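Local coordinates for putative uncharacterized protein TTHB071 (Thermus thermophilus, PDB 3AYV) that is of unknown function but binds zinc ions in a xylose isomerase-like TIM barrel and may take part in protection against oxidative stress, at residues Ala112-Ala116 / Pro148-His153; Glu136-Pro141 / His165-Arg171; Gly158-Ala163 / Leu181-His187. The contacts are given in a common frame with arbitrary orientation. Numbering follows the deposited sequence.

Contact 1 (Ala112-Ala116 / Pro148-His153); sequences ALPLA and PVLEAH
Small side chains let neighbouring helices come close, and Ala112-Ala116 against Pro148-His153 is a compact example. Both segments are helical, with i to i+4 backbone hydrogen bonds within each, Ala116 N to Ala112 O (3.0 Å) and Ala152 N to Pro148 O (2.9 Å). Their axes approach to 8.5 Å and cross at -43°; the nearest alpha carbons, Ala116 CA and Val149 CA, are 5.1 Å apart, and 331 Å² is buried in all. Among the apolar contacts, alanines point toward the partner: Ala112 CB lies 3.9 Å from Pro148 CB, and Ala116 CB 3.8 Å from Ala152 CB. Val149, with chi1 t, packs separately, CG2 4.0 Å from Ala112 CB and 4.2 Å from Leu115 CD2, while its CG1 is 4.2 Å from Ala116 CA. This is lateral packing in the outer helical layer of a TIM barrel: helix 112-118 belongs to the helical connection between strands 92-96 and 132-136, helix 147-153 joins strand 132-136 to strand 158-162, and Leu157 touches Val149. At the margin, Leu113 (m, m) bends over the gap, CD2 3.8 Å from Pro148 CB and CD1 3.8 Å from Ala152 CB. One polar link spans the helices: His153, chi1 m, brings its ring edge to the other backbone, and NE2 donates to Ala116 O at 2.8 Å with an N-H...O angle of 150°.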
loop_
_atom_site.group_PDB
_atom_site.type_symbol
_atom_site.label_atom_id
_atom_site.label_comp_id
_atom_site.label_asym_id
_atom_site.label_seq_id
_atom_site.Cartn_x
_atom_site.Cartn_y
_atom_site.Cartn_z
ATOM N N ALA A 112 -16.180 -7.553 -6.771
ATOM C CA ALA A 112 -15.749 -7.793 -5.358
ATOM C C ALA A 112 -15.606 -9.276 -4.977
ATOM O O ALA A 112 -14.568 -9.702 -4.431
ATOM C CB ALA A 112 -16.676 -7.085 -4.376
ATOM N N LEU A 113 -16.652 -10.064 -5.196
ATOM C CA LEU A 113 -16.557 -11.469 -4.786
ATOM C C LEU A 113 -15.652 -12.296 -5.720
ATOM O O LEU A 113 -14.909 -13.167 -5.237
ATOM C CB LEU A 113 -17.944 -12.116 -4.569
ATOM C CG LEU A 113 -18.538 -11.878 -3.154
ATOM C CD1 LEU A 113 -17.646 -12.454 -2.032
ATOM C CD2 LEU A 113 -18.874 -10.410 -2.885
ATOM N N PRO A 114 -15.677 -12.014 -7.050
ATOM C CA PRO A 114 -14.700 -12.693 -7.893
ATOM C C PRO A 114 -13.261 -12.391 -7.462
ATOM O O PRO A 114 -12.398 -13.286 -7.506
ATOM C CB PRO A 114 -15.003 -12.121 -9.294
ATOM C CG PRO A 114 -16.506 -11.983 -9.259
ATOM C CD PRO A 114 -16.747 -11.403 -7.869
ATOM N N LEU A 115 -12.996 -11.156 -7.042
ATOM C CA LEU A 115 -11.665 -10.828 -6.490
ATOM C C LEU A 115 -11.364 -11.608 -5.181
ATOM O O LEU A 115 -10.283 -12.191 -5.039
ATOM C CB LEU A 115 -11.484 -9.324 -6.276
ATOM C CG LEU A 115 -10.096 -8.932 -5.707
ATOM C CD1 LEU A 115 -9.026 -9.234 -6.776
ATOM C CD2 LEU A 115 -10.104 -7.455 -5.342
ATOM N N ALA A 116 -12.331 -11.678 -4.273
ATOM C CA ALA A 116 -12.122 -12.403 -3.005
ATOM C C ALA A 116 -11.750 -13.845 -3.316
ATOM O O ALA A 116 -10.860 -14.431 -2.677
ATOM C CB ALA A 116 -13.394 -12.360 -2.144
ATOM N N PRO A 148 -16.998 -5.833 0.585
ATOM C CA PRO A 148 -17.272 -7.285 0.488
ATOM C C PRO A 148 -16.014 -8.163 0.343
ATOM O O PRO A 148 -16.016 -9.349 0.751
ATOM C CB PRO A 148 -18.117 -7.391 -0.790
ATOM C CG PRO A 148 -18.688 -5.955 -1.015
ATOM C CD PRO A 148 -17.511 -5.110 -0.606
ATOM N N VAL A 149 -14.957 -7.619 -0.250
ATOM C CA VAL A 149 -13.700 -8.380 -0.355
ATOM C C VAL A 149 -13.172 -8.637 1.051
ATOM O O VAL A 149 -12.775 -9.765 1.401
ATOM C CB VAL A 149 -12.612 -7.645 -1.181
ATOM C CG1 VAL A 149 -11.388 -8.549 -1.401
ATOM C CG2 VAL A 149 -13.177 -7.171 -2.544
ATOM N N LEU A 150 -13.114 -7.568 1.847
ATOM C CA LEU A 150 -12.699 -7.686 3.246
ATOM C C LEU A 150 -13.604 -8.628 4.037
ATOM O O LEU A 150 -13.112 -9.488 4.789
ATOM C CB LEU A 150 -12.673 -6.297 3.902
ATOM C CG LEU A 150 -11.790 -5.282 3.166
ATOM C CD1 LEU A 150 -12.032 -3.882 3.667
ATOM C CD2 LEU A 150 -10.325 -5.683 3.358
ATOM N N GLU A 151 -14.912 -8.483 3.881
ATOM C CA GLU A 151 -15.852 -9.298 4.674
ATOM C C GLU A 151 -15.748 -10.775 4.314
ATOM O O GLU A 151 -15.817 -11.640 5.192
ATOM C CB GLU A 151 -17.280 -8.897 4.383
ATOM C CG GLU A 151 -17.713 -7.539 4.724
ATOM C CD GLU A 151 -19.182 -7.410 4.340
ATOM O OE1 GLU A 151 -19.482 -6.943 3.202
ATOM O OE2 GLU A 151 -20.020 -7.868 5.140
ATOM N N ALA A 152 -15.625 -11.062 3.014
ATOM C CA ALA A 152 -15.480 -12.444 2.561
ATOM C C ALA A 152 -14.264 -13.103 3.195
ATOM O O ALA A 152 -14.278 -14.315 3.494
ATOM C CB ALA A 152 -15.435 -12.540 1.010
ATOM N N HIS A 153 -13.215 -12.318 3.452
ATOM C CA HIS A 153 -12.023 -12.896 4.047
ATOM C C HIS A 153 -12.017 -12.888 5.586
ATOM O O HIS A 153 -11.091 -13.427 6.213
ATOM C CB HIS A 153 -10.750 -12.362 3.392
ATOM C CG HIS A 153 -10.452 -13.045 2.092
ATOM N ND1 HIS A 153 -9.993 -14.345 2.032
ATOM C CD2 HIS A 153 -10.636 -12.650 0.807
ATOM C CE1 HIS A 153 -9.855 -14.705 0.766
ATOM N NE2 HIS A 153 -10.241 -13.694 0.001
#

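Contact 2 (Glu136-Pro141 / His165-Arg171); sequences ENSHEP and HARVFSR. With ZN (zinc ion), chain F; ZN (zinc ion), chain E; ZN (zinc ion), chain G.
One imidazole serves both a metal and a loop: His165 NE2 binds a zinc ion (chain G) at 2.2 Å while ND1 donates to Asn137 O at 3.0 Å, a nearly straight bond (N-H...O 163°) that fixes the ring's orientation. The site is a three-zinc cluster at the C-terminal end of a TIM barrel, as in endonuclease IV-like relatives. Glu136, ending strand 132-136 with chi1 and chi2 t, bridges two further ions, OE1 1.9 Å from the chain E zinc and OE2 2.1 Å from the chain F zinc; water 4 lies 2.4 Å from the chain F zinc and 2.2 Å from the chain G zinc. Asp196 and His198 share the His165 zinc.

From Asn137 to Pro141 the backbone is irregular loop, lying along helix 163-169 from His165 on and the residues after it; CA-CA distances are 5.4 Å for Ser138-His165, 5.2 Å for His139-Phe169 and 4.0 Å for Pro141-Ser170. Asn137, chi1 p, turns OD1 to Asp162 N. The His139 and Phe169 rings, both chi1 m, meet obliquely, centroids 4.4 Å apart and planes at 41°. Ser138 N bonds Glu140 OE1 (2.9 Å); Glu140 OE2 bonds Ser97 OG. Arg171 N donates to Pro141 O at 3.0 Å.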
loop_
_atom_site.group_PDB
_atom_site.type_symbol
_atom_site.label_atom_id
_atom_site.label_comp_id
_atom_site.label_asym_id
_atom_site.label_seq_id
_atom_site.Cartn_x
_atom_site.Cartn_y
_atom_site.Cartn_z
ATOM N N GLU A 136 -5.020 -2.132 -0.793
ATOM C CA GLU A 136 -4.985 -0.656 -0.821
ATOM C C GLU A 136 -6.005 -0.150 -1.847
ATOM O O GLU A 136 -6.165 -0.781 -2.903
ATOM C CB GLU A 136 -3.572 -0.221 -1.221
ATOM C CG GLU A 136 -3.375 1.248 -1.349
ATOM C CD GLU A 136 -2.093 1.609 -2.079
ATOM O OE1 GLU A 136 -1.204 0.769 -2.271
ATOM O OE2 GLU A 136 -1.965 2.767 -2.465
ATOM N N ASN A 137 -6.722 0.943 -1.540
ATOM C CA ASN A 137 -7.611 1.523 -2.559
ATOM C C ASN A 137 -6.752 2.190 -3.641
ATOM O O ASN A 137 -5.727 2.818 -3.334
ATOM C CB ASN A 137 -8.593 2.551 -1.963
ATOM C CG ASN A 137 -7.885 3.711 -1.245
ATOM O OD1 ASN A 137 -7.187 3.499 -0.255
ATOM N ND2 ASN A 137 -8.058 4.945 -1.764
ATOM N N SER A 138 -7.209 2.071 -4.884
ATOM C CA SER A 138 -6.558 2.677 -6.031
ATOM C C SER A 138 -7.606 3.431 -6.857
ATOM O O SER A 138 -7.872 4.603 -6.571
ATOM C CB SER A 138 -5.776 1.621 -6.836
ATOM O OG SER A 138 -6.612 0.540 -7.249
ATOM N N HIS A 139 -8.287 2.738 -7.767
ATOM C CA HIS A 139 -9.241 3.344 -8.678
ATOM C C HIS A 139 -10.698 3.039 -8.375
ATOM O O HIS A 139 -11.558 3.423 -9.163
ATOM C CB HIS A 139 -8.915 2.945 -10.146
ATOM C CG HIS A 139 -7.563 3.405 -10.577
ATOM N ND1 HIS A 139 -7.326 4.681 -11.039
ATOM C CD2 HIS A 139 -6.357 2.782 -10.545
ATOM C CE1 HIS A 139 -6.036 4.818 -11.300
ATOM N NE2 HIS A 139 -5.426 3.679 -11.006
ATOM N N GLU A 140 -10.988 2.383 -7.236
ATOM C CA GLU A 140 -12.384 2.052 -6.914
ATOM C C GLU A 140 -13.142 3.359 -6.717
ATOM O O GLU A 140 -12.626 4.279 -6.080
ATOM C CB GLU A 140 -12.524 1.173 -5.648
ATOM C CG GLU A 140 -11.851 -0.215 -5.751
ATOM C CD GLU A 140 -10.348 -0.163 -5.519
ATOM O OE1 GLU A 140 -9.793 0.915 -5.215
ATOM O OE2 GLU A 140 -9.698 -1.220 -5.666
ATOM N N PRO A 141 -14.338 3.457 -7.303
ATOM C CA PRO A 141 -15.042 4.739 -7.129
ATOM C C PRO A 141 -15.547 5.005 -5.696
ATOM O O PRO A 141 -15.677 6.172 -5.320
ATOM C CB PRO A 141 -16.172 4.687 -8.173
ATOM C CG PRO A 141 -16.288 3.250 -8.615
ATOM C CD PRO A 141 -14.913 2.613 -8.372
ATOM N N HIS A 165 -5.299 8.670 -3.517
ATOM C CA HIS A 165 -5.953 7.857 -4.530
ATOM C C HIS A 165 -7.446 8.088 -4.485
ATOM O O HIS A 165 -8.081 8.176 -5.536
ATOM C CB HIS A 165 -5.650 6.368 -4.334
ATOM C CG HIS A 165 -4.230 6.001 -4.620
ATOM N ND1 HIS A 165 -3.730 4.742 -4.374
ATOM C CD2 HIS A 165 -3.192 6.736 -5.106
ATOM C CE1 HIS A 165 -2.448 4.709 -4.700
ATOM N NE2 HIS A 165 -2.100 5.909 -5.141
ATOM N N ALA A 166 -8.031 8.171 -3.284
ATOM C CA ALA A 166 -9.467 8.467 -3.193
ATOM C C ALA A 166 -9.800 9.839 -3.811
ATOM O O ALA A 166 -10.786 9.998 -4.539
ATOM C CB ALA A 166 -9.936 8.398 -1.734
ATOM N N ARG A 167 -8.940 10.808 -3.547
ATOM C CA ARG A 167 -9.188 12.183 -3.990
ATOM C C ARG A 167 -9.057 12.317 -5.491
ATOM O O ARG A 167 -9.890 12.974 -6.118
ATOM C CB ARG A 167 -8.204 13.129 -3.301
ATOM C CG ARG A 167 -8.353 14.624 -3.693
ATOM C CD ARG A 167 -9.730 15.215 -3.396
ATOM N NE ARG A 167 -9.748 16.655 -3.718
ATOM C CZ ARG A 167 -9.766 17.631 -2.810
ATOM N NH1 ARG A 167 -9.787 17.338 -1.514
ATOM N NH2 ARG A 167 -9.774 18.910 -3.202
ATOM N N VAL A 168 -8.022 11.711 -6.079
ATOM C CA VAL A 168 -7.792 11.928 -7.505
ATOM C C VAL A 168 -8.384 10.854 -8.426
ATOM O O VAL A 168 -8.674 11.145 -9.588
ATOM C CB VAL A 168 -6.317 12.213 -7.856
ATOM C CG1 VAL A 168 -5.743 13.340 -6.932
ATOM C CG2 VAL A 168 -5.461 10.975 -7.765
ATOM N N PHE A 169 -8.598 9.639 -7.923
ATOM C CA PHE A 169 -9.055 8.553 -8.813
ATOM C C PHE A 169 -10.519 8.083 -8.597
ATOM O O PHE A 169 -11.110 7.488 -9.509
ATOM C CB PHE A 169 -8.117 7.344 -8.731
ATOM C CG PHE A 169 -6.695 7.624 -9.138
ATOM C CD1 PHE A 169 -6.404 8.342 -10.305
ATOM C CD2 PHE A 169 -5.644 7.173 -8.348
ATOM C CE1 PHE A 169 -5.086 8.586 -10.695
ATOM C CE2 PHE A 169 -4.299 7.406 -8.738
ATOM C CZ PHE A 169 -4.034 8.119 -9.913
ATOM N N SER A 170 -11.093 8.347 -7.425
ATOM C CA SER A 170 -12.400 7.776 -7.041
ATOM C C SER A 170 -13.505 8.829 -7.226
ATOM O O SER A 170 -13.207 9.977 -7.587
ATOM C CB SER A 170 -12.369 7.273 -5.579
ATOM O OG SER A 170 -12.768 8.290 -4.655
ATOM N N ARG A 171 -14.755 8.447 -6.970
ATOM C CA ARG A 171 -15.880 9.397 -6.926
ATOM C C ARG A 171 -16.257 9.741 -5.490
ATOM O O ARG A 171 -17.319 10.333 -5.234
ATOM C CB ARG A 171 -17.117 8.805 -7.637
ATOM C CG ARG A 171 -16.790 8.044 -8.898
ATOM C CD ARG A 171 -16.535 8.966 -10.083
ATOM N NE ARG A 171 -15.868 8.223 -11.161
ATOM C CZ ARG A 171 -15.107 8.767 -12.107
ATOM N NH1 ARG A 171 -14.905 10.094 -12.137
ATOM N NH2 ARG A 171 -14.524 7.979 -13.006
HETATM ZN ZN ZN F . -0.603 4.270 -1.860
HETATM ZN ZN ZN E . -0.032 1.401 -3.679
HETATM ZN ZN ZN G . -0.051 6.838 -5.219
HETATM O O HOH W 1 -11.803 5.380 -11.099
HETATM O O HOH W 2 1.237 2.894 -2.914
HETATM O O HOH W 3 0.849 2.646 -5.608
HETATM O O HOH W 4 0.537 5.462 -3.631
HETATM O O HOH W 5 -0.666 8.250 -3.398
HETATM O O HOH W 6 0.603 5.545 -6.855
#

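Contact 3 (Gly158-Ala163 / Leu181-His187). With ZN (zinc ion), chain F.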
loop_
_atom_site.group_PDB
_atom_site.type_symbol
_atom_site.label_atom_id
_atom_site.label_comp_id
_atom_site.label_asym_id
_atom_site.label_seq_id
_atom_site.Cartn_x
_atom_site.Cartn_y
_atom_site.Cartn_z
ATOM N N GLY A 158 -6.485 -7.250 5.443
ATOM C CA GLY A 158 -6.622 -5.911 5.997
ATOM C C GLY A 158 -6.754 -4.879 4.879
ATOM O O GLY A 158 -6.670 -5.229 3.696
ATOM N N PHE A 159 -6.925 -3.618 5.281
ATOM C CA PHE A 159 -7.114 -2.490 4.377
ATOM C C PHE A 159 -6.031 -1.421 4.606
ATOM O O PHE A 159 -5.707 -1.081 5.754
ATOM C CB PHE A 159 -8.514 -1.898 4.582
ATOM C CG PHE A 159 -8.773 -0.647 3.762
ATOM C CD1 PHE A 159 -8.620 -0.666 2.373
ATOM C CD2 PHE A 159 -9.151 0.551 4.385
ATOM C CE1 PHE A 159 -8.826 0.497 1.599
ATOM C CE2 PHE A 159 -9.392 1.708 3.624
ATOM C CZ PHE A 159 -9.222 1.678 2.226
ATOM N N CYS A 160 -5.448 -0.937 3.509
ATOM C CA CYS A 160 -4.514 0.179 3.527
ATOM C C CYS A 160 -5.199 1.360 2.830
ATOM O O CYS A 160 -5.574 1.252 1.657
ATOM C CB CYS A 160 -3.225 -0.208 2.779
ATOM S SG CYS A 160 -2.095 1.224 2.573
ATOM N N PHE A 161 -5.360 2.479 3.536
ATOM C CA PHE A 161 -6.021 3.643 2.965
ATOM C C PHE A 161 -4.992 4.616 2.415
ATOM O O PHE A 161 -4.097 5.078 3.139
ATOM C CB PHE A 161 -6.889 4.365 4.011
ATOM C CG PHE A 161 -7.546 5.652 3.516
ATOM C CD1 PHE A 161 -8.200 5.713 2.284
ATOM C CD2 PHE A 161 -7.500 6.813 4.303
ATOM C CE1 PHE A 161 -8.800 6.901 1.862
ATOM C CE2 PHE A 161 -8.114 7.987 3.906
ATOM C CZ PHE A 161 -8.765 8.042 2.671
ATOM N N ASP A 162 -5.173 4.953 1.141
ATOM C CA ASP A 162 -4.424 5.993 0.490
ATOM C C ASP A 162 -5.369 7.119 0.139
ATOM O O ASP A 162 -6.156 6.988 -0.798
ATOM C CB ASP A 162 -3.775 5.442 -0.781
ATOM C CG ASP A 162 -2.816 6.444 -1.415
ATOM O OD1 ASP A 162 -3.198 7.590 -1.704
ATOM O OD2 ASP A 162 -1.656 6.094 -1.605
ATOM N N ALA A 163 -5.300 8.225 0.878
ATOM C CA ALA A 163 -6.279 9.314 0.716
ATOM C C ALA A 163 -6.173 10.029 -0.632
ATOM O O ALA A 163 -7.180 10.470 -1.177
ATOM C CB ALA A 163 -6.173 10.335 1.885
ATOM N N LEU A 181 -13.753 1.759 6.698
ATOM C CA LEU A 181 -13.287 0.386 6.439
ATOM C C LEU A 181 -12.235 -0.038 7.452
ATOM O O LEU A 181 -11.699 -1.139 7.391
ATOM C CB LEU A 181 -12.699 0.271 5.027
ATOM C CG LEU A 181 -13.645 0.392 3.831
ATOM C CD1 LEU A 181 -12.843 0.255 2.526
ATOM C CD2 LEU A 181 -14.731 -0.674 3.873
ATOM N N ALA A 182 -11.883 0.888 8.340
ATOM C CA ALA A 182 -10.972 0.588 9.439
ATOM C C ALA A 182 -9.546 0.238 8.960
ATOM O O ALA A 182 -9.000 -0.818 9.287
ATOM C CB ALA A 182 -11.590 -0.513 10.390
ATOM N N PRO A 183 -8.912 1.157 8.197
ATOM C CA PRO A 183 -7.544 0.869 7.747
ATOM C C PRO A 183 -6.574 0.641 8.901
ATOM O O PRO A 183 -6.540 1.441 9.855
ATOM C CB PRO A 183 -7.141 2.143 6.967
ATOM C CG PRO A 183 -8.045 3.222 7.479
ATOM C CD PRO A 183 -9.356 2.520 7.837
ATOM N N GLU A 184 -5.779 -0.411 8.808
ATOM C CA GLU A 184 -4.755 -0.638 9.798
ATOM C C GLU A 184 -3.413 -0.064 9.361
ATOM O O GLU A 184 -2.451 -0.084 10.128
ATOM C CB GLU A 184 -4.669 -2.128 10.175
ATOM C CG GLU A 184 -4.126 -3.046 9.099
ATOM C CD GLU A 184 -4.489 -4.497 9.343
ATOM O OE1 GLU A 184 -3.555 -5.296 9.505
ATOM O OE2 GLU A 184 -5.697 -4.831 9.351
ATOM N N HIS A 185 -3.380 0.493 8.140
ATOM C CA HIS A 185 -2.142 0.864 7.461
ATOM C C HIS A 185 -2.524 2.072 6.640
ATOM O O HIS A 185 -3.569 2.073 5.971
ATOM C CB HIS A 185 -1.729 -0.274 6.526
ATOM C CG HIS A 185 -0.261 -0.404 6.301
ATOM N ND1 HIS A 185 0.335 -0.095 5.097
ATOM C CD2 HIS A 185 0.726 -0.863 7.102
ATOM C CE1 HIS A 185 1.628 -0.363 5.164
ATOM N NE2 HIS A 185 1.892 -0.814 6.381
ATOM N N LEU A 186 -1.722 3.129 6.717
ATOM C CA LEU A 186 -2.042 4.335 5.960
ATOM C C LEU A 186 -0.914 4.714 5.045
ATOM O O LEU A 186 0.259 4.681 5.441
ATOM C CB LEU A 186 -2.422 5.510 6.876
ATOM C CG LEU A 186 -3.841 5.296 7.411
ATOM C CD1 LEU A 186 -3.782 4.697 8.807
ATOM C CD2 LEU A 186 -4.716 6.564 7.341
ATOM N N HIS A 187 -1.277 5.020 3.802
ATOM C CA HIS A 187 -0.334 5.556 2.833
ATOM C C HIS A 187 -0.523 7.056 2.807
ATOM O O HIS A 187 -1.596 7.548 2.457
ATOM C CB HIS A 187 -0.582 4.939 1.458
ATOM C CG HIS A 187 0.103 3.625 1.262
ATOM N ND1 HIS A 187 0.111 2.970 0.052
ATOM C CD2 HIS A 187 0.833 2.857 2.108
ATOM C CE1 HIS A 187 0.777 1.832 0.168
ATOM N NE2 HIS A 187 1.238 1.746 1.402
HETATM ZN ZN ZN F . -0.603 4.270 -1.860
HETATM O O HOH W 7 -7.432 -3.134 8.036
HETATM O O HOH W 8 -4.002 8.082 3.410
HETATM O O HOH W 2 1.237 2.894 -2.914
HETATM O O HOH W 4 0.537 5.462 -3.631
#
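Phe159 loses the most surface here, wedged against the turn that precedes the next strand. Leu181 CD1 sits 3.9 Å from the Phe159 ring centroid, nearly along the ring normal, a CH-pi contact, while Phe159 CD2 lies 3.6 Å from both Leu181 CB and Pro183 CB. Phe159 O accepts Glu184 N at 3.1 Å, starting a parallel pairing that Phe161 continues: Phe161 N bonds His185 O (3.0 Å) and His187 N bonds Phe161 O (2.9 Å). Alternation then puts Cys160 and His187 together inside the barrel. Cys160 SG rests over the imidazole face, 3.4 Å from the His187 ring centroid, a sulfur-aromatic contact. His187 NE2 bonds Glu27 OE1, and ND1 binds zinc (chain F) at 2.4 Å, which Asp162 OD2 also binds at 2.1 Å; Glu136 and Glu223 complete the protein ligands. Asp162 OD1 caps the following helix through His165 N. Adjacent strands linked through helices 163-169 and 176-179 make this a beta-alpha-beta crossover of a TIM barrel, its metal site at the C-terminal strand ends.

Following the chain, contact 1 opens at 112-116, and before it closes at 148-153, contact 2 has opened at 136-141. Contact 3 then opens at 158-163, contact 2 closes at 165-171, and contact 3 closes at 181-187. Contact 2 therefore crosses both others, contacts 1 and 3 run in series, and none nests. The closures span 31, 23 and 17 residues. Contact 1 joins outer helices, contact 3 adjacent barrel strands, and contact 2 a loop at the strand ends to the helix following 158-162. Leu150 of contact 1 packs on Gly158, Phe159 and Leu181, while contacts 2 and 3 share the chain F zinc, two of its waters and the Asn137-Asp162 link.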